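PDB 2GMQ: pheromone response PrgU-like domain-containing protein from Enterococcus faecalis, which is of unknown function but may take part in a plasmid-encoded pheromone response in enterococci. Local coordinates for residues Asn30-Asn41 with Val94-Arg105. Sequence-based numbering, arbitrary orientation.
Sequences NTGKLVKVRLKN and VPVFFIKTPINR
Leu34 packs CG against Ile99 CG1 at 3.8 Å, and its CB lies beside Ile103 CG2, so the leucine meets two isoleucines that bracket a bend in 94-105. This apolar centre continues along the two middle strands of a four-stranded antiparallel sheet in the PrgU-like domain, where Val37 CG2 and Leu39 CD2 approach the Phe97 ring at its edge. Leu75 and Leu73 of strand 71-76 cover Leu34 and Ile103, joining this sheet to the three-stranded mixed sheet that holds strand 71-76. Antiparallel pairing of 34-39 with 94-98 rests on reciprocal bonds between Val37 and Phe97 and on Leu39 N to Pro95 O (3.0 Å, 171° at the hydrogen); Ile99 N to Val35 O extends it, the donor above the carbonyl plane. On the face bearing Lys36, Arg38, Val96 and Phe98, Lys36 bends at chi3 (98°) and runs beside the phenyl group, CE 3.7 Å from Phe98 CE1, while Val94 CG2 sits over one face of the Arg38 guanidinium. Where the segments diverge after Ile99, one water accepts from Lys33 NZ and Ile103 N and donates to Leu34 O; beyond it, Leu34 N bonds Ile103 O at 2.8 Å. At the outer edge, Arg105 NE is salt-bridged to Glu109 of its own chain, Asn30 ND2 bonds Glu110 of the second subunit, and Arg105 NH1 reaches Asn30 O at 2.6 Å, lying in the carbonyl plane with the oxygen only 5° out of the guanidinium plane.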
loop_
_atom_site.group_PDB
_atom_site.type_symbol
_atom_site.label_atom_id
_atom_site.label_comp_id
_atom_site.label_asym_id
_atom_site.label_seq_id
_atom_site.Cartn_x
_atom_site.Cartn_y
_atom_site.Cartn_z
ATOM N N ASN A 30 -19.028 10.250 -5.011
ATOM C CA ASN A 30 -18.007 9.696 -4.107
ATOM C C ASN A 30 -18.594 9.022 -2.909
ATOM O O ASN A 30 -17.910 8.245 -2.304
ATOM C CB ASN A 30 -17.058 10.801 -3.578
ATOM C CG ASN A 30 -16.329 11.469 -4.674
ATOM O OD1 ASN A 30 -15.890 10.808 -5.606
ATOM N ND2 ASN A 30 -16.236 12.765 -4.603
ATOM N N THR A 31 -19.856 9.286 -2.553
ATOM C CA THR A 31 -20.385 8.689 -1.306
ATOM C C THR A 31 -21.681 7.888 -1.543
ATOM O O THR A 31 -22.278 7.356 -0.554
ATOM C CB THR A 31 -20.722 9.810 -0.253
ATOM O OG1 THR A 31 -21.689 10.762 -0.769
ATOM C CG2 THR A 31 -19.489 10.547 0.146
ATOM N N GLY A 32 -22.192 7.909 -2.775
ATOM C CA GLY A 32 -23.557 7.382 -3.019
ATOM C C GLY A 32 -23.465 5.953 -3.466
ATOM O O GLY A 32 -22.681 5.138 -2.915
ATOM N N LYS A 33 -24.279 5.663 -4.474
ATOM C CA LYS A 33 -24.414 4.319 -5.064
ATOM C C LYS A 33 -23.106 3.881 -5.808
ATOM O O LYS A 33 -22.452 4.692 -6.537
ATOM C CB LYS A 33 -25.484 4.414 -6.153
ATOM C CG LYS A 33 -25.974 3.098 -6.686
ATOM C CD LYS A 33 -27.151 3.301 -7.609
ATOM C CE LYS A 33 -27.833 1.935 -8.025
ATOM N NZ LYS A 33 -26.966 0.999 -8.786
ATOM N N LEU A 34 -22.782 2.598 -5.731
ATOM C CA LEU A 34 -21.672 2.070 -6.505
ATOM C C LEU A 34 -22.140 1.883 -7.993
ATOM O O LEU A 34 -23.101 1.135 -8.259
ATOM C CB LEU A 34 -21.215 0.738 -5.910
ATOM C CG LEU A 34 -20.024 0.023 -6.696
ATOM C CD1 LEU A 34 -18.809 0.992 -6.825
ATOM C CD2 LEU A 34 -19.606 -1.248 -5.979
ATOM N N VAL A 35 -21.482 2.569 -8.915
ATOM C CA VAL A 35 -22.008 2.644 -10.287
ATOM C C VAL A 35 -21.222 1.594 -11.099
ATOM O O VAL A 35 -21.799 0.824 -11.881
ATOM C CB VAL A 35 -21.788 4.083 -10.874
ATOM C CG1 VAL A 35 -22.030 4.097 -12.423
ATOM C CG2 VAL A 35 -22.706 5.105 -10.176
ATOM N N LYS A 36 -19.901 1.616 -10.935
ATOM C CA LYS A 36 -19.099 0.686 -11.729
ATOM C C LYS A 36 -17.741 0.412 -11.050
ATOM O O LYS A 36 -17.342 1.141 -10.133
ATOM C CB LYS A 36 -18.906 1.255 -13.152
ATOM C CG LYS A 36 -18.041 2.506 -13.169
ATOM C CD LYS A 36 -17.623 2.929 -14.568
ATOM C CE LYS A 36 -18.504 4.027 -15.150
ATOM N NZ LYS A 36 -17.825 4.572 -16.461
ATOM N N VAL A 37 -17.114 -0.711 -11.444
ATOM C CA VAL A 37 -15.797 -1.063 -10.909
ATOM C C VAL A 37 -14.950 -1.363 -12.174
ATOM O O VAL A 37 -15.481 -1.890 -13.217
ATOM C CB VAL A 37 -15.796 -2.312 -10.006
ATOM C CG1 VAL A 37 -16.875 -2.194 -8.884
ATOM C CG2 VAL A 37 -16.128 -3.556 -10.783
ATOM N N ARG A 38 -13.688 -0.989 -12.120
ATOM C CA ARG A 38 -12.805 -1.238 -13.201
ATOM C C ARG A 38 -11.619 -1.984 -12.672
ATOM O O ARG A 38 -11.063 -1.595 -11.667
ATOM C CB ARG A 38 -12.433 0.160 -13.716
ATOM C CG ARG A 38 -11.312 0.265 -14.634
ATOM C CD ARG A 38 -10.936 1.794 -14.718
ATOM N NE ARG A 38 -9.640 1.885 -15.358
ATOM C CZ ARG A 38 -9.386 2.556 -16.490
ATOM N NH1 ARG A 38 -10.370 3.237 -17.105
ATOM N NH2 ARG A 38 -8.150 2.537 -17.005
ATOM N N LEU A 39 -11.148 -3.031 -13.370
ATOM C CA LEU A 39 -9.965 -3.725 -12.893
ATOM C C LEU A 39 -8.734 -2.845 -13.001
ATOM O O LEU A 39 -8.525 -2.096 -13.997
ATOM C CB LEU A 39 -9.678 -5.016 -13.727
ATOM C CG LEU A 39 -10.276 -6.297 -13.159
ATOM C CD1 LEU A 39 -9.645 -6.751 -11.923
ATOM C CD2 LEU A 39 -11.825 -6.117 -12.934
ATOM N N LYS A 40 -7.883 -2.962 -11.991
ATOM C CA LYS A 40 -6.596 -2.289 -12.020
ATOM C C LYS A 40 -5.693 -2.842 -13.130
ATOM O O LYS A 40 -5.871 -3.984 -13.604
ATOM C CB LYS A 40 -5.923 -2.379 -10.658
ATOM C CG LYS A 40 -6.391 -1.261 -9.714
ATOM C CD LYS A 40 -5.710 -1.398 -8.390
ATOM C CE LYS A 40 -6.059 -0.250 -7.456
ATOM N NZ LYS A 40 -6.155 -0.741 -6.064
ATOM N N ASN A 41 -4.712 -2.046 -13.551
ATOM C CA ASN A 41 -3.903 -2.441 -14.690
ATOM C C ASN A 41 -3.116 -3.735 -14.482
ATOM O O ASN A 41 -3.061 -4.594 -15.387
ATOM C CB ASN A 41 -2.912 -1.328 -15.127
ATOM C CG ASN A 41 -3.614 -0.081 -15.677
ATOM O OD1 ASN A 41 -4.834 0.107 -15.626
ATOM N ND2 ASN A 41 -2.793 0.795 -16.223
ATOM N N VAL A 94 -8.755 -2.844 -20.101
ATOM C CA VAL A 94 -9.118 -3.423 -18.817
ATOM C C VAL A 94 -10.647 -3.589 -18.737
ATOM O O VAL A 94 -11.369 -2.791 -19.326
ATOM C CB VAL A 94 -8.597 -2.548 -17.632
ATOM C CG1 VAL A 94 -7.097 -2.270 -17.715
ATOM C CG2 VAL A 94 -9.364 -1.273 -17.457
ATOM N N PRO A 95 -11.132 -4.668 -18.066
ATOM C CA PRO A 95 -12.582 -4.939 -17.917
ATOM C C PRO A 95 -13.246 -3.944 -16.957
ATOM O O PRO A 95 -12.650 -3.648 -15.917
ATOM C CB PRO A 95 -12.643 -6.319 -17.244
ATOM C CG PRO A 95 -11.312 -6.815 -17.101
ATOM C CD PRO A 95 -10.293 -5.759 -17.535
ATOM N N VAL A 96 -14.510 -3.559 -17.254
ATOM C CA VAL A 96 -15.299 -2.694 -16.409
ATOM C C VAL A 96 -16.662 -3.374 -16.268
ATOM O O VAL A 96 -17.211 -3.881 -17.296
ATOM C CB VAL A 96 -15.516 -1.340 -17.122
ATOM C CG1 VAL A 96 -16.458 -0.436 -16.356
ATOM C CG2 VAL A 96 -14.150 -0.701 -17.492
ATOM N N PHE A 97 -17.193 -3.322 -15.043
ATOM C CA PHE A 97 -18.554 -3.905 -14.809
ATOM C C PHE A 97 -19.431 -2.829 -14.232
ATOM O O PHE A 97 -18.956 -2.039 -13.392
ATOM C CB PHE A 97 -18.482 -5.029 -13.794
ATOM C CG PHE A 97 -17.698 -6.197 -14.302
ATOM C CD1 PHE A 97 -18.337 -7.200 -15.062
ATOM C CD2 PHE A 97 -16.310 -6.304 -13.981
ATOM C CE1 PHE A 97 -17.627 -8.312 -15.573
ATOM C CE2 PHE A 97 -15.566 -7.420 -14.488
ATOM C CZ PHE A 97 -16.208 -8.419 -15.263
ATOM N N PHE A 98 -20.691 -2.842 -14.647
ATOM C CA PHE A 98 -21.637 -1.851 -14.124
ATOM C C PHE A 98 -22.477 -2.561 -13.111
ATOM O O PHE A 98 -23.045 -3.620 -13.395
ATOM C CB PHE A 98 -22.494 -1.237 -15.184
ATOM C CG PHE A 98 -21.696 -0.307 -16.121
ATOM C CD1 PHE A 98 -21.775 1.072 -15.957
ATOM C CD2 PHE A 98 -20.822 -0.842 -17.033
ATOM C CE1 PHE A 98 -21.022 1.938 -16.792
ATOM C CE2 PHE A 98 -20.029 -0.002 -17.919
ATOM C CZ PHE A 98 -20.124 1.388 -17.785
ATOM N N ILE A 99 -22.525 -1.970 -11.936
ATOM C CA ILE A 99 -23.144 -2.674 -10.807
ATOM C C ILE A 99 -24.664 -2.510 -10.827
ATOM O O ILE A 99 -25.151 -1.376 -10.764
ATOM C CB ILE A 99 -22.542 -2.206 -9.499
ATOM C CG1 ILE A 99 -21.012 -2.462 -9.418
ATOM C CG2 ILE A 99 -23.148 -2.969 -8.322
ATOM C CD1 ILE A 99 -20.632 -3.837 -9.886
ATOM N N LYS A 100 -25.378 -3.647 -10.745
ATOM C CA LYS A 100 -26.851 -3.667 -10.658
ATOM C C LYS A 100 -27.396 -3.691 -9.211
ATOM O O LYS A 100 -28.378 -2.954 -8.871
ATOM C CB LYS A 100 -27.338 -4.912 -11.429
ATOM C CG LYS A 100 -28.902 -5.140 -11.270
ATOM C CD LYS A 100 -29.450 -6.027 -12.304
ATOM C CE LYS A 100 -28.911 -7.415 -12.198
ATOM N NZ LYS A 100 -29.609 -8.358 -13.184
ATOM N N THR A 101 -26.840 -4.573 -8.399
ATOM C CA THR A 101 -27.274 -4.569 -6.951
ATOM C C THR A 101 -27.016 -3.185 -6.339
ATOM O O THR A 101 -25.872 -2.686 -6.289
ATOM C CB THR A 101 -26.504 -5.586 -6.201
ATOM O OG1 THR A 101 -26.771 -6.867 -6.799
ATOM C CG2 THR A 101 -26.855 -5.482 -4.659
ATOM N N PRO A 102 -28.071 -2.513 -5.824
ATOM C CA PRO A 102 -27.807 -1.211 -5.171
ATOM C C PRO A 102 -26.997 -1.349 -3.893
ATOM O O PRO A 102 -27.319 -2.192 -3.003
ATOM C CB PRO A 102 -29.247 -0.640 -4.915
ATOM C CG PRO A 102 -30.077 -1.435 -5.844
ATOM C CD PRO A 102 -29.520 -2.819 -5.823
ATOM N N ILE A 103 -25.896 -0.609 -3.837
ATOM C CA ILE A 103 -25.115 -0.565 -2.615
ATOM C C ILE A 103 -24.461 0.784 -2.484
ATOM O O ILE A 103 -23.890 1.275 -3.485
ATOM C CB ILE A 103 -24.084 -1.668 -2.488
ATOM C CG1 ILE A 103 -23.478 -1.571 -1.055
ATOM C CG2 ILE A 103 -23.060 -1.593 -3.631
ATOM C CD1 ILE A 103 -22.798 -2.703 -0.509
ATOM N N ASN A 104 -24.481 1.353 -1.272
ATOM C CA ASN A 104 -23.890 2.689 -1.095
ATOM C C ASN A 104 -22.559 2.652 -0.360
ATOM O O ASN A 104 -22.234 1.630 0.288
ATOM C CB ASN A 104 -24.882 3.717 -0.494
ATOM C CG ASN A 104 -25.913 4.281 -1.545
ATOM O OD1 ASN A 104 -26.296 5.482 -1.496
ATOM N ND2 ASN A 104 -26.478 3.362 -2.382
ATOM N N ARG A 105 -21.821 3.769 -0.376
ATOM C CA ARG A 105 -20.416 3.730 0.062
ATOM C C ARG A 105 -20.394 3.395 1.584
ATOM O O ARG A 105 -19.490 2.701 2.005
ATOM C CB ARG A 105 -19.680 5.052 -0.224
ATOM C CG ARG A 105 -18.197 4.853 0.038
ATOM C CD ARG A 105 -17.405 5.922 -0.577
ATOM N NE ARG A 105 -15.981 5.677 -0.365
ATOM C CZ ARG A 105 -15.097 6.383 -0.952
ATOM N NH1 ARG A 105 -15.534 7.311 -1.789
ATOM N NH2 ARG A 105 -13.788 6.153 -0.757
HETATM O O HOH W 1 -24.934 7.034 0.411
HETATM O O HOH W 2 -25.085 0.009 -6.869
HETATM O O HOH W 3 -24.426 0.856 -12.303
#